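Local coordinates for MUTM (fpg) protein (Thermus thermophilus, PDB 1EE8) that is a MutM (Fpg) family protein, pairing a beta-rich N-terminal domain with an H2TH domain and a zinc finger that holds a zinc ion, at residues A[60-70]-A[101-112]. Sequence-based numbering, arbitrary orientation.
Sequences GGVELVAHLGM and FGRLFGVRRGDY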
# COMPACT_ATOMS: atom_id res chain seq x y z
N GLY A 60 10.50 4.48 6.44
CA GLY A 60 10.23 3.14 5.95
C GLY A 60 10.41 2.98 4.45
O GLY A 60 9.99 1.98 3.87
N GLY A 61 11.02 3.98 3.82
CA GLY A 61 11.28 3.91 2.39
C GLY A 61 10.09 4.11 1.46
O GLY A 61 9.99 3.45 0.44
N VAL A 62 9.20 5.02 1.83
CA VAL A 62 8.02 5.31 1.02
C VAL A 62 7.96 6.79 0.67
O VAL A 62 8.50 7.63 1.40
CB VAL A 62 6.73 4.94 1.79
CG1 VAL A 62 5.52 5.59 1.14
CG2 VAL A 62 6.55 3.41 1.82
N GLU A 63 7.33 7.11 -0.45
CA GLU A 63 7.16 8.50 -0.86
C GLU A 63 5.73 8.74 -1.32
O GLU A 63 5.14 7.91 -2.01
CB GLU A 63 8.12 8.87 -2.00
CG GLU A 63 9.60 8.78 -1.65
CD GLU A 63 10.51 9.23 -2.79
OE1 GLU A 63 10.43 8.66 -3.90
OE2 GLU A 63 11.30 10.17 -2.56
N LEU A 64 5.17 9.87 -0.92
CA LEU A 64 3.84 10.22 -1.36
C LEU A 64 4.12 11.36 -2.33
O LEU A 64 4.50 12.46 -1.93
CB LEU A 64 2.97 10.70 -0.21
CG LEU A 64 1.52 11.02 -0.57
CD1 LEU A 64 0.85 9.80 -1.20
CD2 LEU A 64 0.77 11.44 0.69
N VAL A 65 3.98 11.07 -3.62
CA VAL A 65 4.23 12.07 -4.63
C VAL A 65 2.95 12.80 -4.96
O VAL A 65 1.89 12.17 -5.12
CB VAL A 65 4.82 11.43 -5.91
CG1 VAL A 65 5.02 12.49 -7.00
CG2 VAL A 65 6.14 10.76 -5.57
N ALA A 66 3.03 14.12 -5.04
CA ALA A 66 1.87 14.92 -5.35
C ALA A 66 2.11 15.80 -6.56
O ALA A 66 3.14 16.47 -6.66
CB ALA A 66 1.48 15.79 -4.14
N HIS A 67 1.17 15.77 -7.49
CA HIS A 67 1.21 16.58 -8.69
C HIS A 67 -0.02 17.47 -8.56
O HIS A 67 -1.14 16.98 -8.55
CB HIS A 67 1.12 15.71 -9.95
CG HIS A 67 0.79 16.49 -11.18
ND1 HIS A 67 1.54 17.55 -11.62
CD2 HIS A 67 -0.25 16.38 -12.05
CE1 HIS A 67 0.99 18.07 -12.70
NE2 HIS A 67 -0.10 17.37 -12.98
N LEU A 68 0.20 18.78 -8.46
CA LEU A 68 -0.89 19.73 -8.28
C LEU A 68 -1.78 19.94 -9.50
O LEU A 68 -2.99 20.08 -9.37
CB LEU A 68 -0.32 21.07 -7.82
CG LEU A 68 0.53 20.99 -6.55
CD1 LEU A 68 0.85 22.39 -6.03
CD2 LEU A 68 -0.21 20.20 -5.48
N GLY A 69 -1.18 19.96 -10.68
CA GLY A 69 -1.98 20.18 -11.87
C GLY A 69 -2.28 21.65 -12.02
O GLY A 69 -1.57 22.49 -11.48
N MET A 70 -3.37 21.98 -12.71
CA MET A 70 -3.74 23.36 -12.95
C MET A 70 -4.32 24.13 -11.76
O MET A 70 -4.08 25.33 -11.62
CB MET A 70 -4.74 23.42 -14.11
CG MET A 70 -5.25 24.82 -14.43
SD MET A 70 -6.49 24.80 -15.74
CE MET A 70 -5.44 25.16 -17.19
N PHE A 101 -7.12 17.95 -11.81
CA PHE A 101 -5.98 17.51 -12.59
C PHE A 101 -4.89 16.95 -11.67
O PHE A 101 -4.04 16.17 -12.10
CB PHE A 101 -5.42 18.66 -13.42
CG PHE A 101 -6.22 18.95 -14.65
CD1 PHE A 101 -6.21 18.06 -15.72
CD2 PHE A 101 -6.99 20.11 -14.74
CE1 PHE A 101 -6.95 18.32 -16.88
CE2 PHE A 101 -7.74 20.38 -15.89
CZ PHE A 101 -7.72 19.48 -16.96
N GLY A 102 -4.94 17.34 -10.41
CA GLY A 102 -3.96 16.85 -9.46
C GLY A 102 -3.98 15.34 -9.32
O GLY A 102 -4.99 14.69 -9.57
N ARG A 103 -2.85 14.77 -8.91
CA ARG A 103 -2.73 13.34 -8.71
C ARG A 103 -1.87 13.07 -7.49
O ARG A 103 -1.05 13.91 -7.11
CB ARG A 103 -2.08 12.68 -9.94
CG ARG A 103 -2.89 12.78 -11.23
CD ARG A 103 -4.05 11.80 -11.22
NE ARG A 103 -4.79 11.81 -12.48
CZ ARG A 103 -5.63 12.78 -12.85
NH1 ARG A 103 -6.25 12.71 -14.02
NH2 ARG A 103 -5.85 13.82 -12.05
N LEU A 104 -2.07 11.92 -6.86
CA LEU A 104 -1.26 11.53 -5.71
C LEU A 104 -0.75 10.13 -6.02
O LEU A 104 -1.48 9.31 -6.58
CB LEU A 104 -2.09 11.49 -4.41
CG LEU A 104 -2.47 12.81 -3.73
CD1 LEU A 104 -3.22 12.50 -2.42
CD2 LEU A 104 -1.22 13.64 -3.45
N PHE A 105 0.50 9.87 -5.67
CA PHE A 105 1.11 8.57 -5.92
C PHE A 105 1.84 8.04 -4.70
O PHE A 105 2.78 8.65 -4.21
CB PHE A 105 2.14 8.68 -7.06
CG PHE A 105 1.58 9.22 -8.34
CD1 PHE A 105 1.02 8.37 -9.29
CD2 PHE A 105 1.64 10.59 -8.61
CE1 PHE A 105 0.53 8.87 -10.49
CE2 PHE A 105 1.16 11.10 -9.82
CZ PHE A 105 0.60 10.23 -10.76
N GLY A 106 1.39 6.89 -4.21
CA GLY A 106 2.06 6.26 -3.09
C GLY A 106 3.05 5.33 -3.75
O GLY A 106 2.65 4.49 -4.56
N VAL A 107 4.33 5.47 -3.45
CA VAL A 107 5.33 4.62 -4.08
C VAL A 107 6.49 4.28 -3.16
O VAL A 107 6.79 5.03 -2.23
CB VAL A 107 5.93 5.29 -5.33
CG1 VAL A 107 4.84 5.55 -6.38
CG2 VAL A 107 6.60 6.59 -4.93
N ARG A 108 7.14 3.15 -3.42
CA ARG A 108 8.32 2.79 -2.65
C ARG A 108 9.29 3.89 -3.09
O ARG A 108 9.22 4.34 -4.23
CB ARG A 108 8.85 1.43 -3.07
CG ARG A 108 7.93 0.27 -2.71
CD ARG A 108 8.55 -0.59 -1.61
NE ARG A 108 8.84 0.16 -0.39
CZ ARG A 108 9.45 -0.36 0.68
NH1 ARG A 108 9.84 -1.63 0.67
NH2 ARG A 108 9.68 0.40 1.75
N ARG A 109 10.17 4.33 -2.20
CA ARG A 109 11.11 5.40 -2.52
C ARG A 109 11.90 5.14 -3.81
O ARG A 109 12.57 4.12 -3.95
CB ARG A 109 12.08 5.60 -1.36
CG ARG A 109 13.03 6.77 -1.51
CD ARG A 109 13.92 6.88 -0.27
NE ARG A 109 14.67 8.13 -0.23
CZ ARG A 109 14.12 9.33 -0.04
NH1 ARG A 109 12.81 9.45 0.14
NH2 ARG A 109 14.88 10.42 -0.03
N GLY A 110 11.79 6.08 -4.75
CA GLY A 110 12.50 5.96 -6.01
C GLY A 110 11.75 5.28 -7.14
O GLY A 110 12.07 5.50 -8.32
N ASP A 111 10.75 4.47 -6.81
CA ASP A 111 9.98 3.75 -7.84
C ASP A 111 9.03 4.68 -8.58
O ASP A 111 7.86 4.81 -8.23
CB ASP A 111 9.20 2.59 -7.21
CG ASP A 111 8.34 1.85 -8.22
OD1 ASP A 111 8.72 1.79 -9.41
OD2 ASP A 111 7.28 1.31 -7.81
N TYR A 112 9.55 5.31 -9.63
CA TYR A 112 8.76 6.24 -10.42
C TYR A 112 8.24 5.67 -11.73
O TYR A 112 7.89 6.42 -12.65
CB TYR A 112 9.60 7.50 -10.66
CG TYR A 112 10.07 8.15 -9.38
CD1 TYR A 112 11.27 8.87 -9.34
CD2 TYR A 112 9.33 8.06 -8.20
CE1 TYR A 112 11.71 9.47 -8.17
CE2 TYR A 112 9.77 8.66 -7.02
CZ TYR A 112 10.96 9.37 -7.02
OH TYR A 112 11.39 9.98 -5.86
O HOH W 1 11.35 7.85 1.79
O HOH W 2 -5.63 20.51 -10.89
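Glu-63 gives up more surface to this contact than any other residue, and its carboxylate is held by three groups from 109-112. Glu-63 OE1 accepts two hydrogen bonds: Tyr-112 OH meets it on the syn side at 2.6 Å, with ring and carboxylate planes only 16° apart, while Gly-110 N reaches it at 3.0 Å from above the carboxylate plane. Glu-63 OE2 lies 3.2 Å from Arg-109 NH1, well out of the guanidinium plane, so this salt bridge rests on charge alone. With CG anti to its carbonyl carbon (chi1 -62°), the extended Glu-63 chain runs past Arg-109 to the turn. That turn, type II from Arg-108 to Asp-111, brings Tyr-112 back over the sheet.

Beneath the carboxylate, strands 62-67 and 103-108 run antiparallel, neighbours in the mixed sheet of the N-terminal domain. Val-65 and Phe-105 form a hydrogen-bonded pair, Phe-105 N donating to Val-65 O at 2.7 Å; on the face they share with Glu-63, Val-65 CB packs 4.0 Å from Phe-105 CB. The other face joins Ala-66 CB to Leu-104 CD2 at 3.5 Å. At the turn end, Arg-109 N binds Gly-61 O at 2.8 Å, whereas Arg-108 NH1 bridges to Glu-40 of the second subunit.

Two donors grip OE1 of the buried carboxylate, and the Arg-109 charge beside OE2 would probably favour its ionised form, tying the turn to strand 62-67.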